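Local coordinates for protein taurine:2-oxoglutarate aminotransferase (Bifidobacterium kashiwanohense PV20-2, PDB 6JIX) that probably transfers the amino group of taurine to 2-oxoglutarate, working as a pyridoxal 5'-phosphate-dependent class-III aminotransferase, at residues 58-63 and 420-425; 66-71 and 321-326. All coordinates share one frame; numbering follows the deposited sequence.

Contact 1 (58-63 and 420-425)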
loop_
_atom_site.group_PDB
_atom_site.type_symbol
_atom_site.label_atom_id
_atom_site.label_comp_id
_atom_site.label_asym_id
_atom_site.label_seq_id
_atom_site.Cartn_x
_atom_site.Cartn_y
_atom_site.Cartn_z
ATOM N N CYS A 58 5.052 -15.568 2.604
ATOM C CA CYS A 58 5.801 -14.467 1.997
ATOM C C CYS A 58 7.305 -14.570 2.249
ATOM O O CYS A 58 8.107 -14.142 1.411
ATOM C CB CYS A 58 5.295 -13.108 2.499
ATOM S SG CYS A 58 5.273 -12.927 4.298
ATOM N N SER A 59 7.707 -15.119 3.397
ATOM C CA SER A 59 9.130 -15.201 3.737
ATOM C C SER A 59 9.791 -16.347 2.962
ATOM O O SER A 59 10.323 -17.305 3.519
ATOM C CB SER A 59 9.287 -15.360 5.241
ATOM O OG SER A 59 8.729 -14.233 5.912
ATOM N N ASN A 60 9.837 -16.173 1.639
ATOM C CA ASN A 60 10.166 -17.269 0.739
ATOM C C ASN A 60 11.594 -17.777 0.937
ATOM O O ASN A 60 11.864 -18.968 0.719
ATOM C CB ASN A 60 9.944 -16.817 -0.706
ATOM C CG ASN A 60 8.486 -16.983 -1.156
ATOM O OD1 ASN A 60 7.579 -17.120 -0.337
ATOM N ND2 ASN A 60 8.269 -16.978 -2.464
ATOM N N LEU A 61 12.530 -16.893 1.291
ATOM C CA LEU A 61 13.922 -17.271 1.511
ATOM C C LEU A 61 14.280 -17.339 2.994
ATOM O O LEU A 61 15.441 -17.116 3.360
ATOM C CB LEU A 61 14.857 -16.301 0.789
ATOM C CG LEU A 61 14.730 -16.352 -0.729
ATOM C CD1 LEU A 61 15.652 -15.348 -1.394
ATOM C CD2 LEU A 61 15.030 -17.771 -1.202
ATOM N N GLY A 62 13.309 -17.659 3.853
ATOM C CA GLY A 62 13.556 -17.652 5.271
ATOM C C GLY A 62 13.706 -16.230 5.784
ATOM O O GLY A 62 13.364 -15.252 5.125
ATOM N N HIS A 63 14.231 -16.137 7.000
ATOM C CA HIS A 63 14.406 -14.867 7.687
ATOM C C HIS A 63 15.883 -14.497 7.790
ATOM O O HIS A 63 16.758 -15.362 7.911
ATOM C CB HIS A 63 13.758 -14.934 9.070
ATOM C CG HIS A 63 12.301 -15.287 9.021
ATOM N ND1 HIS A 63 11.330 -14.396 8.608
ATOM C CD2 HIS A 63 11.655 -16.445 9.297
ATOM C CE1 HIS A 63 10.148 -14.980 8.666
ATOM N NE2 HIS A 63 10.316 -16.224 9.080
ATOM N N PRO A 420 6.228 -24.002 3.838
ATOM C CA PRO A 420 7.479 -23.666 4.534
ATOM C C PRO A 420 8.409 -22.863 3.644
ATOM O O PRO A 420 8.261 -22.850 2.414
ATOM C CB PRO A 420 8.078 -25.042 4.861
ATOM C CG PRO A 420 7.532 -25.941 3.773
ATOM C CD PRO A 420 6.141 -25.436 3.498
ATOM N N PRO A 421 9.394 -22.185 4.225
ATOM C CA PRO A 421 10.319 -21.398 3.403
ATOM C C PRO A 421 11.006 -22.258 2.352
ATOM O O PRO A 421 11.336 -23.421 2.592
ATOM C CB PRO A 421 11.318 -20.841 4.424
ATOM C CG PRO A 421 10.580 -20.886 5.723
ATOM C CD PRO A 421 9.708 -22.091 5.657
ATOM N N LEU A 422 11.209 -21.659 1.173
ATOM C CA LEU A 422 11.800 -22.337 0.031
ATOM C C LEU A 422 13.211 -22.820 0.308
ATOM O O LEU A 422 13.733 -23.612 -0.483
ATOM C CB LEU A 422 11.815 -21.400 -1.183
ATOM C CG LEU A 422 10.447 -20.825 -1.592
ATOM C CD1 LEU A 422 10.445 -20.290 -3.016
ATOM C CD2 LEU A 422 9.356 -21.876 -1.416
ATOM N N ILE A 423 13.843 -22.372 1.399
ATOM C CA ILE A 423 15.189 -22.825 1.735
ATOM C C ILE A 423 15.185 -23.991 2.710
ATOM O O ILE A 423 16.265 -24.463 3.090
ATOM C CB ILE A 423 16.061 -21.690 2.325
ATOM C CG1 ILE A 423 15.481 -21.186 3.648
ATOM C CG2 ILE A 423 16.247 -20.557 1.323
ATOM C CD1 ILE A 423 16.294 -20.085 4.266
ATOM N N ILE A 424 14.012 -24.439 3.166
ATOM C CA ILE A 424 13.964 -25.575 4.076
ATOM C C ILE A 424 14.672 -26.785 3.448
ATOM O O ILE A 424 14.622 -27.011 2.232
ATOM C CB ILE A 424 12.510 -25.904 4.456
ATOM C CG1 ILE A 424 12.470 -26.588 5.830
ATOM C CG2 ILE A 424 11.853 -26.744 3.374
ATOM C CD1 ILE A 424 11.072 -26.854 6.334
ATOM N N THR A 425 15.330 -27.573 4.287
ATOM C CA THR A 425 16.090 -28.719 3.818
ATOM C C THR A 425 15.295 -29.981 4.090
ATOM O O THR A 425 14.346 -29.976 4.882
ATOM C CB THR A 425 17.445 -28.792 4.522
ATOM O OG1 THR A 425 17.231 -29.027 5.921
ATOM C CG2 THR A 425 18.203 -27.481 4.319
#
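Leu422 CD1 stands out of the Asn60 carboxamide plane, offset beyond its nitrogen end, 4.0 Å from ND2, while the oxygen end, OD1, is hydrogen-bonded to Arg260. The Leu61-Gly62 peptide is covered more squarely, with Ile423 CD1 above its carbonyl and 3.6 Å from Leu61 C. The pyrrolidine of Pro421 meets the turn at a rim atom, CB, which is 3.8 Å from Ser59 O, the oxygen that accepts Gly62 N. A single backbone hydrogen bond joins the segments, from Leu422 N to Asn60 O at 2.8 Å. It is bent, with 136° at the hydrogen, and the donor is tilted from the carbonyl plane. Both sides are type I turns, Ser59 to Gly62 and Pro421 to Ile424. They bring the loop between helices 54-57 and 66-78 against the loop leading into the C-terminal helix 426-447, joining distant parts of the class-III aminotransferase chain. In Ile423, CG1 lies between the backbone N and the carbonyl carbon (chi1 63°), and an extended chi2 carries CD1 on over the Leu61 carbonyl; CG2, beside the N, meets Leu61 CD2 at 4.0 Å. An alanine in place of Ile423 would probably leave a gap over the Leu61-Gly62 peptide and take from Leu61 CD2 its apolar contact with CG2. Gly62, whose phi is positive at 71°, brings CA within 3.8 Å of Ile423 CD1. Leu61 also packs on Tyr330 and Tyr331 of helix 318-333, and the Asn60 side chain lies about 6 Å from that of Lys281, which binds the cofactor.

Contact 2 (66-71 and 321-326)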
loop_
_atom_site.group_PDB
_atom_site.type_symbol
_atom_site.label_atom_id
_atom_site.label_comp_id
_atom_site.label_asym_id
_atom_site.label_seq_id
_atom_site.Cartn_x
_atom_site.Cartn_y
_atom_site.Cartn_z
ATOM N N PRO A 66 21.280 -13.400 4.696
ATOM C CA PRO A 66 22.305 -12.351 4.559
ATOM C C PRO A 66 22.263 -11.598 3.237
ATOM O O PRO A 66 22.538 -10.392 3.224
ATOM C CB PRO A 66 23.607 -13.136 4.731
ATOM C CG PRO A 66 23.213 -14.265 5.640
ATOM C CD PRO A 66 21.858 -14.681 5.144
ATOM N N GLU A 67 21.945 -12.262 2.121
ATOM C CA GLU A 67 22.005 -11.584 0.830
ATOM C C GLU A 67 21.047 -10.397 0.775
ATOM O O GLU A 67 21.416 -9.323 0.283
ATOM C CB GLU A 67 21.705 -12.567 -0.300
ATOM C CG GLU A 67 22.868 -13.456 -0.670
ATOM C CD GLU A 67 23.047 -14.589 0.310
ATOM O OE1 GLU A 67 22.274 -14.633 1.302
ATOM O OE2 GLU A 67 23.956 -15.430 0.095
ATOM N N ILE A 68 19.815 -10.568 1.282
ATOM C CA ILE A 68 18.845 -9.470 1.279
ATOM C C ILE A 68 19.163 -8.478 2.386
ATOM O O ILE A 68 19.097 -7.260 2.182
ATOM C CB ILE A 68 17.397 -9.987 1.403
ATOM C CG1 ILE A 68 17.045 -10.952 0.266
ATOM C CG2 ILE A 68 16.429 -8.821 1.385
ATOM C CD1 ILE A 68 15.919 -11.903 0.622
ATOM N N VAL A 69 19.484 -8.984 3.579
ATOM C CA VAL A 69 19.825 -8.105 4.691
ATOM C C VAL A 69 20.949 -7.164 4.288
ATOM O O VAL A 69 20.864 -5.947 4.476
ATOM C CB VAL A 69 20.200 -8.926 5.936
ATOM C CG1 VAL A 69 20.843 -8.016 6.981
ATOM C CG2 VAL A 69 18.977 -9.643 6.510
ATOM N N ASP A 70 21.999 -7.710 3.684
ATOM C CA ASP A 70 23.141 -6.881 3.318
ATOM C C ASP A 70 22.775 -5.867 2.245
ATOM O O ASP A 70 23.198 -4.709 2.315
ATOM C CB ASP A 70 24.302 -7.761 2.854
ATOM C CG ASP A 70 24.907 -8.564 3.983
ATOM O OD1 ASP A 70 24.687 -8.216 5.161
ATOM O OD2 ASP A 70 25.604 -9.557 3.690
ATOM N N ALA A 71 22.009 -6.285 1.234
ATOM C CA ALA A 71 21.605 -5.354 0.185
ATOM C C ALA A 71 20.830 -4.190 0.778
ATOM O O ALA A 71 20.967 -3.039 0.330
ATOM C CB ALA A 71 20.780 -6.078 -0.878
ATOM N N CYS A 321 13.365 -1.886 -3.661
ATOM C CA CYS A 321 13.870 -2.489 -4.892
ATOM C C CYS A 321 15.229 -3.132 -4.684
ATOM O O CYS A 321 15.480 -4.229 -5.203
ATOM C CB CYS A 321 13.945 -1.444 -5.996
ATOM S SG CYS A 321 12.350 -1.083 -6.704
ATOM N N ALA A 322 16.126 -2.464 -3.944
ATOM C CA ALA A 322 17.424 -3.065 -3.643
ATOM C C ALA A 322 17.243 -4.424 -2.977
ATOM O O ALA A 322 17.896 -5.407 -3.351
ATOM C CB ALA A 322 18.270 -2.137 -2.766
ATOM N N ALA A 323 16.338 -4.508 -2.000
ATOM C CA ALA A 323 16.048 -5.807 -1.410
ATOM C C ALA A 323 15.527 -6.781 -2.463
ATOM O O ALA A 323 15.894 -7.965 -2.455
ATOM C CB ALA A 323 15.056 -5.651 -0.260
ATOM N N GLY A 324 14.690 -6.298 -3.393
ATOM C CA GLY A 324 14.185 -7.152 -4.464
ATOM C C GLY A 324 15.279 -7.702 -5.360
ATOM O O GLY A 324 15.340 -8.905 -5.626
ATOM N N VAL A 325 16.181 -6.835 -5.813
ATOM C CA VAL A 325 17.265 -7.299 -6.668
ATOM C C VAL A 325 18.016 -8.443 -5.983
ATOM O O VAL A 325 18.346 -9.461 -6.610
ATOM C CB VAL A 325 18.194 -6.121 -7.023
ATOM C CG1 VAL A 325 19.501 -6.618 -7.607
ATOM C CG2 VAL A 325 17.514 -5.175 -7.996
ATOM N N ALA A 326 18.288 -8.302 -4.684
ATOM C CA ALA A 326 19.023 -9.343 -3.975
ATOM C C ALA A 326 18.208 -10.627 -3.878
ATOM O O ALA A 326 18.738 -11.730 -4.077
ATOM C CB ALA A 326 19.414 -8.844 -2.590
#
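A close antiparallel helix pair is formed where Ile68 and Ala71 of helix 66-78 meet Ala323 and Ala326 of helix 318-333. The short axes approach to 8.2 Å with 152° between their N-to-C directions, and small side chains at the interface fit this spacing. Ala71 and Ala326 both direct their beta carbons at the opposing helix, and the two methyls meet at 3.5 Å. Each methyl also lies against a backbone carbonyl of the opposing helix: Ala326 CB is 3.5 Å from Glu67 O, and Ala71 CB is 3.9 Å from Ala322 O. Neither oxygen lacks a donor, because Glu67 O accepts Ala71 N and Ala322 O accepts Ala326 N, each within its own helix. The side chains that meet are apolar, and no hydrogen bond crosses between the segments. Ala326 CB further approaches the backbone of Ile68, 4.0 Å from CA. On the flank, Ile68 uses its shorter branch: CG2, anti to the backbone N, touches Ala323 CB at 3.8 Å, whereas CG1 takes the place beside the N (chi1 -58°) and comes only to 4.3 Å of Ala326 CB. Ile68 is buried, and its side chain also rests on Cys285 and Tyr287. The outer sides of the pair have other neighbours, since Val325 packs on helix 89-102 and Val69 reaches Asp77 of the second subunit. Three alanine methyls and one isoleucine branch thus carry the side-chain contact, with the carbonyls of Glu67 and Ala322 beside them, an arrangement typical of antiparallel helices packed closely through alanines.

How the contacts relate
Contact 1 is the deeper of the two, its centre about 14 Å from the centre of the chain and six of its seven touching residues buried; contact 2 lies about 21 Å out and is partly buried. Contact 2 is nested within the chain loop that contact 1 closes. Their centres are 15 Å apart, yet they touch, with Leu61 CD1 4.0 Å from Ile68 CD1. Helix 318-333 serves both, as one partner in contact 2 and as a neighbour of Leu61 in contact 1. The chemistry differs: irregular loops near the cofactor lysine combine a backbone hydrogen bond with apolar cover, whereas the helices farther out set methyls against each other and against backbone, without hydrogen bonds.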